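PDB 4HFL: putative cytoplasmic protein from Enterobacter cloacae, which is a type VI secretion effector amidase, Tae4, which probably cleaves amide bonds in the peptidoglycan of rival bacteria and is inhibited by its immunity protein Tai4. Local coordinates for residues L67-A81 with D87-F101. Sequence-based numbering, arbitrary orientation.
Sequences LNYCGIPVPSNSKYA and DKKRYMFRVKDMIAF
A chi1 of 179° swings the Phe101 ring away from its own backbone N and turns its edge to one face of Tyr80. This T-shaped pair has centroids 5.3 Å apart and planes at 68°. Lys79 CB lies over the opposite face of Tyr80. The extended Met92 chain brings CE over one face of Phe101 and 3.7 Å from Tyr80 CB, while Met92 SD makes an oblique Met-aromatic contact with the Tyr80 ring. Pro75 CD and Leu67 CD1 close on the Phe101 ring, the leucine at its edge, and Leu67 CD1 also meets Met98 SD tip to tip. Here the end of helix 59-69 and the loop that follows pack on the first half of helix 95-106 and on strand 90-92, half of a two-stranded antiparallel sheet with 82-84, in a domain assigned to the papain-like CA peptidase clan. Asn68 fixes the loop to that strand: ND2 gives Arg90 O a nearly straight 2.8 Å hydrogen bond in its amide plane and lies over the face of Tyr91, while OD1 accepts from Val74 N. A water links Asn68 OD1, Val74 O and Arg90 N. Tyr69 OH donates to the anti lone pair of Asp87 OD2 at 2.7 Å; Tyr91 OH donates to the same oxygen from the syn side, somewhat out of plane. Near the helix start, Ala81 N hydrogen-bonds Asp97 OD2 (3.1 Å) from above the carboxylate plane, and a second water joins that oxygen to Ala81 O and Arg94 N.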
ATOM      1  N   LEU A  67       1.536  -1.274  -7.953  1.00 18.18           N
ATOM      2  CA  LEU A  67       0.770  -0.472  -8.910  1.00 17.26           C
ATOM      3  C   LEU A  67       1.533  -0.280 -10.218  1.00 22.90           C
ATOM      4  O   LEU A  67       0.951  -0.397 -11.284  1.00 21.58           O
ATOM      5  CB  LEU A  67       0.406   0.880  -8.319  1.00 20.33           C
ATOM      6  CG  LEU A  67      -0.579   0.836  -7.144  1.00 20.04           C
ATOM      7  CD1 LEU A  67      -0.753   2.213  -6.552  1.00 21.87           C
ATOM      8  CD2 LEU A  67      -1.907   0.307  -7.614  1.00 16.86           C
ATOM      9  N   ASN A  68       2.835  -0.008 -10.135  1.00 21.31           N
ATOM     10  CA  ASN A  68       3.649   0.233 -11.328  1.00 22.03           C
ATOM     11  C   ASN A  68       3.665  -0.966 -12.230  1.00 26.06           C
ATOM     12  O   ASN A  68       3.597  -0.833 -13.458  1.00 31.12           O
ATOM     13  CB  ASN A  68       5.107   0.578 -10.948  1.00 23.86           C
ATOM     14  CG  ASN A  68       5.302   2.056 -10.635  1.00 28.45           C
ATOM     15  OD1 ASN A  68       4.679   2.928 -11.259  1.00 26.78           O
ATOM     16  ND2 ASN A  68       6.172   2.348  -9.660  1.00 26.82           N
ATOM     17  N   TYR A  69       3.779  -2.149 -11.636  1.00 27.18           N
ATOM     18  CA  TYR A  69       3.919  -3.334 -12.482  1.00 26.22           C
ATOM     19  C   TYR A  69       2.596  -4.015 -12.828  1.00 26.73           C
ATOM     20  O   TYR A  69       2.564  -4.980 -13.595  1.00 28.96           O
ATOM     21  CB  TYR A  69       4.974  -4.282 -11.910  1.00 29.26           C
ATOM     22  CG  TYR A  69       6.367  -3.750 -12.168  1.00 31.22           C
ATOM     23  CD1 TYR A  69       7.082  -4.140 -13.287  1.00 33.43           C
ATOM     24  CD2 TYR A  69       6.947  -2.824 -11.313  1.00 33.03           C
ATOM     25  CE1 TYR A  69       8.359  -3.637 -13.538  1.00 37.94           C
ATOM     26  CE2 TYR A  69       8.217  -2.320 -11.549  1.00 32.20           C
ATOM     27  CZ  TYR A  69       8.916  -2.729 -12.663  1.00 38.91           C
ATOM     28  OH  TYR A  69      10.176  -2.214 -12.890  1.00 39.05           O
ATOM     29  N   CYS A  70       1.500  -3.474 -12.293  1.00 20.90           N
ATOM     30  CA  CYS A  70       0.160  -3.933 -12.654  1.00 18.41           C
ATOM     31  C   CYS A  70      -0.512  -2.948 -13.616  1.00 25.23           C
ATOM     32  O   CYS A  70      -1.692  -3.085 -13.936  1.00 25.32           O
ATOM     33  CB  CYS A  70      -0.700  -4.134 -11.400  1.00 19.42           C
ATOM     34  SG  CYS A  70      -0.254  -5.625 -10.492  1.00 27.00           S
ATOM     35  N   GLY A  71       0.242  -1.956 -14.079  1.00 27.41           N
ATOM     36  CA  GLY A  71      -0.244  -1.075 -15.131  1.00 23.24           C
ATOM     37  C   GLY A  71      -0.935   0.183 -14.640  1.00 29.72           C
ATOM     38  O   GLY A  71      -1.725   0.772 -15.385  1.00 29.56           O
ATOM     39  N   ILE A  72      -0.658   0.576 -13.391  1.00 21.89           N
ATOM     40  CA  ILE A  72      -1.036   1.885 -12.883  1.00 23.76           C
ATOM     41  C   ILE A  72       0.262   2.619 -12.540  1.00 29.03           C
ATOM     42  O   ILE A  72       0.810   2.473 -11.437  1.00 31.01           O
ATOM     43  CB  ILE A  72      -1.958   1.788 -11.632  1.00 22.56           C
ATOM     44  CG1 ILE A  72      -3.327   1.191 -12.007  1.00 19.88           C
ATOM     45  CG2 ILE A  72      -2.138   3.160 -10.963  1.00 22.83           C
ATOM     46  CD1 ILE A  72      -4.234   0.899 -10.812  1.00 24.41           C
ATOM     47  N   PRO A  73       0.766   3.415 -13.489  1.00 30.37           N
ATOM     48  CA  PRO A  73       2.068   4.053 -13.275  1.00 32.03           C
ATOM     49  C   PRO A  73       1.960   5.170 -12.246  1.00 34.77           C
ATOM     50  O   PRO A  73       1.084   6.029 -12.385  1.00 37.15           O
ATOM     51  CB  PRO A  73       2.432   4.597 -14.674  1.00 34.26           C
ATOM     52  CG  PRO A  73       1.116   4.787 -15.373  1.00 34.64           C
ATOM     53  CD  PRO A  73       0.169   3.750 -14.799  1.00 35.00           C
ATOM     54  N   VAL A  74       2.807   5.147 -11.216  1.00 33.26           N
ATOM     55  CA  VAL A  74       2.804   6.226 -10.218  1.00 36.23           C
ATOM     56  C   VAL A  74       3.177   7.536 -10.920  1.00 41.73           C
ATOM     57  O   VAL A  74       4.227   7.614 -11.569  1.00 37.07           O
ATOM     58  CB  VAL A  74       3.768   5.922  -9.046  1.00 36.08           C
ATOM     59  CG1 VAL A  74       3.942   7.137  -8.132  1.00 30.85           C
ATOM     60  CG2 VAL A  74       3.277   4.709  -8.244  1.00 33.97           C
ATOM     61  N   PRO A  75       2.310   8.563 -10.803  1.00 40.59           N
ATOM     62  CA  PRO A  75       2.417   9.786 -11.612  1.00 43.29           C
ATOM     63  C   PRO A  75       3.502  10.743 -11.122  1.00 44.74           C
ATOM     64  O   PRO A  75       4.034  10.545 -10.029  1.00 42.71           O
ATOM     65  CB  PRO A  75       1.042  10.437 -11.424  1.00 42.04           C
ATOM     66  CG  PRO A  75       0.646  10.034 -10.033  1.00 38.35           C
ATOM     67  CD  PRO A  75       1.200   8.642  -9.831  1.00 37.90           C
ATOM     68  N   SER A  76       3.836  11.748 -11.934  1.00 51.14           N
ATOM     69  CA  SER A  76       4.700  12.843 -11.494  1.00 54.75           C
ATOM     70  C   SER A  76       3.803  14.030 -11.162  1.00 61.24           C
ATOM     71  O   SER A  76       3.395  14.786 -12.048  1.00 65.38           O
ATOM     72  CB  SER A  76       5.712  13.222 -12.578  1.00 57.46           C
ATOM     73  OG  SER A  76       6.696  14.110 -12.076  1.00 64.27           O
ATOM     74  N   ASN A  77       3.492  14.182  -9.881  1.00 61.53           N
ATOM     75  CA  ASN A  77       2.449  15.094  -9.451  1.00 59.67           C
ATOM     76  C   ASN A  77       2.858  15.749  -8.144  1.00 63.95           C
ATOM     77  O   ASN A  77       3.552  15.130  -7.336  1.00 64.08           O
ATOM     78  CB  ASN A  77       1.150  14.308  -9.264  1.00 58.75           C
ATOM     79  CG  ASN A  77      -0.063  15.200  -9.116  1.00 60.64           C
ATOM     80  OD1 ASN A  77      -0.392  15.647  -8.015  1.00 58.00           O
ATOM     81  ND2 ASN A  77      -0.752  15.447 -10.225  1.00 62.63           N
ATOM     82  N   SER A  78       2.430  16.991  -7.937  1.00 66.74           N
ATOM     83  CA  SER A  78       2.782  17.727  -6.727  1.00 68.22           C
ATOM     84  C   SER A  78       2.090  17.171  -5.484  1.00 64.63           C
ATOM     85  O   SER A  78       2.499  17.466  -4.362  1.00 67.86           O
ATOM     86  CB  SER A  78       2.477  19.224  -6.891  1.00 69.57           C
ATOM     87  OG  SER A  78       1.131  19.449  -7.282  1.00 68.88           O
ATOM     88  N   LYS A  79       1.047  16.366  -5.680  1.00 58.45           N
ATOM     89  CA  LYS A  79       0.307  15.800  -4.553  1.00 57.89           C
ATOM     90  C   LYS A  79       1.029  14.618  -3.906  1.00 50.64           C
ATOM     91  O   LYS A  79       0.744  14.266  -2.756  1.00 46.22           O
ATOM     92  CB  LYS A  79      -1.099  15.370  -4.986  1.00 60.54           C
ATOM     93  CG  LYS A  79      -1.999  16.524  -5.402  1.00 63.48           C
ATOM     94  CD  LYS A  79      -3.334  16.029  -5.936  1.00 65.26           C
ATOM     95  CE  LYS A  79      -3.564  16.531  -7.356  1.00 69.25           C
ATOM     96  NZ  LYS A  79      -4.968  16.332  -7.819  1.00 69.53           N
ATOM     97  N   TYR A  80       1.967  14.019  -4.636  1.00 43.40           N
ATOM     98  CA  TYR A  80       2.586  12.773  -4.191  1.00 45.20           C
ATOM     99  C   TYR A  80       4.108  12.850  -4.223  1.00 46.76           C
ATOM    100  O   TYR A  80       4.697  13.139  -5.265  1.00 55.15           O
ATOM    101  CB  TYR A  80       2.080  11.602  -5.051  1.00 43.84           C
ATOM    102  CG  TYR A  80       0.581  11.648  -5.283  1.00 43.68           C
ATOM    103  CD1 TYR A  80      -0.308  11.403  -4.246  1.00 43.42           C
ATOM    104  CD2 TYR A  80       0.059  11.953  -6.532  1.00 49.35           C
ATOM    105  CE1 TYR A  80      -1.676  11.460  -4.447  1.00 46.43           C
ATOM    106  CE2 TYR A  80      -1.305  12.006  -6.743  1.00 45.36           C
ATOM    107  CZ  TYR A  80      -2.165  11.757  -5.695  1.00 42.87           C
ATOM    108  OH  TYR A  80      -3.523  11.806  -5.895  1.00 39.86           O
ATOM    109  N   ALA A  81       4.742  12.590  -3.082  1.00 44.91           N
ATOM    110  CA  ALA A  81       6.207  12.592  -3.003  1.00 48.15           C
ATOM    111  C   ALA A  81       6.753  11.320  -3.629  1.00 46.83           C
ATOM    112  O   ALA A  81       6.408  10.215  -3.200  1.00 38.63           O
ATOM    113  CB  ALA A  81       6.673  12.711  -1.556  1.00 47.18           C
ATOM    114  N   ASP A  87      14.774   1.312 -12.013  1.00 54.03           N
ATOM    115  CA  ASP A  87      13.934   0.960 -13.156  1.00 47.20           C
ATOM    116  C   ASP A  87      13.346   2.198 -13.843  1.00 40.51           C
ATOM    117  O   ASP A  87      12.670   2.078 -14.867  1.00 41.16           O
ATOM    118  CB  ASP A  87      12.813  -0.007 -12.733  1.00 43.69           C
ATOM    119  CG  ASP A  87      11.846   0.612 -11.724  1.00 41.47           C
ATOM    120  OD1 ASP A  87      12.150   1.698 -11.184  1.00 41.43           O
ATOM    121  OD2 ASP A  87      10.780   0.003 -11.458  1.00 35.88           O
ATOM    122  N   LYS A  88      13.617   3.371 -13.268  1.00 40.65           N
ATOM    123  CA  LYS A  88      13.167   4.670 -13.791  1.00 43.56           C
ATOM    124  C   LYS A  88      11.665   4.883 -13.575  1.00 46.35           C
ATOM    125  O   LYS A  88      11.063   5.830 -14.109  1.00 45.85           O
ATOM    126  CB  LYS A  88      13.567   4.870 -15.263  1.00 48.91           C
ATOM    127  CG  LYS A  88      15.028   4.495 -15.587  1.00 51.20           C
ATOM    128  CD  LYS A  88      15.244   4.394 -17.096  1.00 56.35           C
ATOM    129  CE  LYS A  88      16.540   3.652 -17.468  1.00 60.07           C
ATOM    130  NZ  LYS A  88      17.788   4.417 -17.158  1.00 61.87           N
ATOM    131  N   LYS A  89      11.064   4.006 -12.775  1.00 42.23           N
ATOM    132  CA  LYS A  89       9.669   4.181 -12.378  1.00 42.92           C
ATOM    133  C   LYS A  89       9.589   4.943 -11.050  1.00 42.15           C
ATOM    134  O   LYS A  89      10.544   4.927 -10.264  1.00 41.55           O
ATOM    135  CB  LYS A  89       8.940   2.829 -12.318  1.00 38.10           C
ATOM    136  CG  LYS A  89       9.009   2.050 -13.645  1.00 42.10           C
ATOM    137  CD  LYS A  89       7.964   0.947 -13.731  1.00 39.84           C
ATOM    138  CE  LYS A  89       7.912   0.343 -15.135  1.00 41.84           C
ATOM    139  NZ  LYS A  89       7.543   1.342 -16.186  1.00 41.44           N
ATOM    140  N   ARG A  90       8.462   5.616 -10.816  1.00 35.58           N
ATOM    141  CA  ARG A  90       8.292   6.444  -9.623  1.00 41.06           C
ATOM    142  C   ARG A  90       7.733   5.683  -8.417  1.00 38.77           C
ATOM    143  O   ARG A  90       6.825   4.846  -8.543  1.00 29.18           O
ATOM    144  CB  ARG A  90       7.418   7.665  -9.937  1.00 45.26           C
ATOM    145  CG  ARG A  90       8.056   8.647 -10.919  1.00 54.58           C
ATOM    146  CD  ARG A  90       7.013   9.571 -11.527  1.00 61.41           C
ATOM    147  NE  ARG A  90       7.609  10.592 -12.387  1.00 73.54           N
ATOM    148  CZ  ARG A  90       7.823  10.444 -13.695  1.00 78.25           C
ATOM    149  NH1 ARG A  90       7.493   9.307 -14.300  1.00 79.25           N
ATOM    150  NH2 ARG A  90       8.371  11.430 -14.398  1.00 77.17           N
ATOM    151  N   TYR A  91       8.285   5.988  -7.245  1.00 33.90           N
ATOM    152  CA  TYR A  91       7.913   5.324  -6.007  1.00 32.88           C
ATOM    153  C   TYR A  91       7.571   6.345  -4.928  1.00 35.39           C
ATOM    154  O   TYR A  91       8.377   7.245  -4.640  1.00 30.26           O
ATOM    155  CB  TYR A  91       9.057   4.407  -5.555  1.00 34.46           C
ATOM    156  CG  TYR A  91       9.226   3.217  -6.477  1.00 35.59           C
ATOM    157  CD1 TYR A  91       8.536   2.036  -6.249  1.00 35.23           C
ATOM    158  CD2 TYR A  91      10.053   3.285  -7.591  1.00 33.71           C
ATOM    159  CE1 TYR A  91       8.680   0.941  -7.108  1.00 35.26           C
ATOM    160  CE2 TYR A  91      10.200   2.202  -8.443  1.00 35.55           C
ATOM    161  CZ  TYR A  91       9.508   1.038  -8.197  1.00 31.68           C
ATOM    162  OH  TYR A  91       9.660  -0.040  -9.045  1.00 32.73           O
ATOM    163  N   MET A  92       6.367   6.225  -4.363  1.00 35.82           N
ATOM    164  CA  MET A  92       5.969   7.049  -3.219  1.00 30.31           C
ATOM    165  C   MET A  92       6.595   6.451  -1.970  1.00 34.01           C
ATOM    166  O   MET A  92       6.808   5.240  -1.909  1.00 31.46           O
ATOM    167  CB  MET A  92       4.442   7.103  -3.054  1.00 24.76           C
ATOM    168  CG  MET A  92       3.656   7.578  -4.275  1.00 24.61           C
ATOM    169  SD  MET A  92       1.879   7.807  -3.931  1.00 30.19           S
ATOM    170  CE  MET A  92       1.322   8.069  -5.627  1.00 28.34           C
ATOM    171  N   PHE A  93       6.894   7.297  -0.981  1.00 32.75           N
ATOM    172  CA  PHE A  93       7.553   6.838   0.236  1.00 32.01           C
ATOM    173  C   PHE A  93       6.821   7.336   1.501  1.00 34.39           C
ATOM    174  O   PHE A  93       7.255   7.052   2.622  1.00 31.49           O
ATOM    175  CB  PHE A  93       9.029   7.255   0.241  1.00 33.09           C
ATOM    176  CG  PHE A  93       9.240   8.737   0.099  1.00 37.63           C
ATOM    177  CD1 PHE A  93       9.290   9.553   1.227  1.00 41.46           C
ATOM    178  CD2 PHE A  93       9.381   9.315  -1.154  1.00 36.02           C
ATOM    179  CE1 PHE A  93       9.483  10.919   1.111  1.00 42.39           C
ATOM    180  CE2 PHE A  93       9.582  10.680  -1.281  1.00 42.72           C
ATOM    181  CZ  PHE A  93       9.625  11.487  -0.140  1.00 40.20           C
ATOM    182  N   ARG A  94       5.707   8.052   1.300  1.00 34.52           N
ATOM    183  CA  ARG A  94       4.803   8.452   2.386  1.00 33.76           C
ATOM    184  C   ARG A  94       3.458   7.730   2.280  1.00 29.56           C
ATOM    185  O   ARG A  94       2.791   7.760   1.233  1.00 20.99           O
ATOM    186  CB  ARG A  94       4.573   9.965   2.377  1.00 36.03           C
ATOM    187  CG  ARG A  94       5.775  10.766   2.841  1.00 43.82           C
ATOM    188  CD  ARG A  94       5.635  12.232   2.474  1.00 52.14           C
ATOM    189  NE  ARG A  94       6.939  12.889   2.374  1.00 59.90           N
ATOM    190  CZ  ARG A  94       7.116  14.166   2.043  1.00 60.34           C
ATOM    191  NH1 ARG A  94       6.069  14.935   1.784  1.00 58.26           N
ATOM    192  NH2 ARG A  94       8.341  14.674   1.972  1.00 62.39           N
ATOM    193  N   VAL A  95       3.043   7.084   3.364  1.00 30.21           N
ATOM    194  CA  VAL A  95       1.833   6.269   3.295  1.00 27.96           C
ATOM    195  C   VAL A  95       0.563   7.103   3.059  1.00 28.73           C
ATOM    196  O   VAL A  95      -0.380   6.643   2.405  1.00 25.36           O
ATOM    197  CB  VAL A  95       1.708   5.312   4.508  1.00 37.35           C
ATOM    198  CG1 VAL A  95       1.262   6.063   5.764  1.00 35.51           C
ATOM    199  CG2 VAL A  95       0.758   4.176   4.187  1.00 31.32           C
ATOM    200  N   LYS A  96       0.548   8.334   3.567  1.00 26.50           N
ATOM    201  CA  LYS A  96      -0.598   9.232   3.377  1.00 25.68           C
ATOM    202  C   LYS A  96      -0.805   9.540   1.891  1.00 27.83           C
ATOM    203  O   LYS A  96      -1.943   9.697   1.419  1.00 30.50           O
ATOM    204  CB  LYS A  96      -0.390  10.523   4.179  1.00 34.82           C
ATOM    205  CG  LYS A  96      -0.254  11.777   3.337  1.00 47.87           C
ATOM    206  CD  LYS A  96       0.832  12.703   3.883  1.00 57.44           C
ATOM    207  CE  LYS A  96       1.034  13.895   2.951  1.00 62.82           C
ATOM    208  NZ  LYS A  96       2.257  14.676   3.278  1.00 65.73           N
ATOM    209  N   ASP A  97       0.301   9.599   1.152  1.00 26.31           N
ATOM    210  CA  ASP A  97       0.255   9.867  -0.283  1.00 27.49           C
ATOM    211  C   ASP A  97      -0.321   8.679  -1.051  1.00 29.63           C
ATOM    212  O   ASP A  97      -1.095   8.855  -1.991  1.00 30.78           O
ATOM    213  CB  ASP A  97       1.654  10.181  -0.814  1.00 23.84           C
ATOM    214  CG  ASP A  97       2.199  11.510  -0.307  1.00 33.05           C
ATOM    215  OD1 ASP A  97       1.411  12.349   0.179  1.00 34.31           O
ATOM    216  OD2 ASP A  97       3.422  11.720  -0.420  1.00 34.24           O
ATOM    217  N   MET A  98       0.068   7.467  -0.664  1.00 27.08           N
ATOM    218  CA  MET A  98      -0.459   6.271  -1.318  1.00 23.68           C
ATOM    219  C   MET A  98      -1.962   6.171  -1.034  1.00 28.47           C
ATOM    220  O   MET A  98      -2.781   5.902  -1.935  1.00 29.73           O
ATOM    221  CB  MET A  98       0.279   5.032  -0.805  1.00 21.73           C
ATOM    222  CG  MET A  98      -0.229   3.704  -1.359  1.00 22.82           C
ATOM    223  SD  MET A  98      -0.311   3.650  -3.170  1.00 24.49           S
ATOM    224  CE  MET A  98       1.416   3.906  -3.617  1.00 19.96           C
ATOM    225  N   ILE A  99      -2.304   6.426   0.228  1.00 28.75           N
ATOM    226  CA  ILE A  99      -3.687   6.405   0.692  1.00 25.66           C
ATOM    227  C   ILE A  99      -4.545   7.398  -0.093  1.00 23.40           C
ATOM    228  O   ILE A  99      -5.648   7.059  -0.525  1.00 20.02           O
ATOM    229  CB  ILE A  99      -3.763   6.657   2.226  1.00 27.29           C
ATOM    230  CG1 ILE A  99      -3.252   5.419   2.991  1.00 24.29           C
ATOM    231  CG2 ILE A  99      -5.167   6.977   2.648  1.00 31.55           C
ATOM    232  CD1 ILE A  99      -3.217   5.574   4.529  1.00 25.61           C
ATOM    233  N   ALA A 100      -4.041   8.615  -0.295  1.00 25.86           N
ATOM    234  CA  ALA A 100      -4.753   9.610  -1.112  1.00 19.19           C
ATOM    235  C   ALA A 100      -4.810   9.219  -2.592  1.00 25.06           C
ATOM    236  O   ALA A 100      -5.803   9.457  -3.277  1.00 26.53           O
ATOM    237  CB  ALA A 100      -4.114  10.976  -0.944  1.00 23.49           C
ATOM    238  N   PHE A 101      -3.741   8.597  -3.080  1.00 22.55           N
ATOM    239  CA  PHE A 101      -3.624   8.252  -4.483  1.00 24.13           C
ATOM    240  C   PHE A 101      -4.629   7.196  -4.913  1.00 24.07           C
ATOM    241  O   PHE A 101      -5.213   7.297  -5.993  1.00 22.32           O
ATOM    242  CB  PHE A 101      -2.215   7.756  -4.774  1.00 29.41           C
ATOM    243  CG  PHE A 101      -1.997   7.344  -6.203  1.00 30.55           C
ATOM    244  CD1 PHE A 101      -2.291   8.215  -7.246  1.00 25.14           C
ATOM    245  CD2 PHE A 101      -1.475   6.093  -6.504  1.00 30.50           C
ATOM    246  CE1 PHE A 101      -2.079   7.837  -8.574  1.00 21.48           C
ATOM    247  CE2 PHE A 101      -1.252   5.705  -7.832  1.00 28.52           C
ATOM    248  CZ  PHE A 101      -1.555   6.576  -8.863  1.00 25.29           C
TER
HETATM  249  O   HOH W   1       5.925   5.627 -12.219  1.00 35.26           O
HETATM  250  O   HOH W   2       5.070   9.783  -1.046  1.00 35.35           O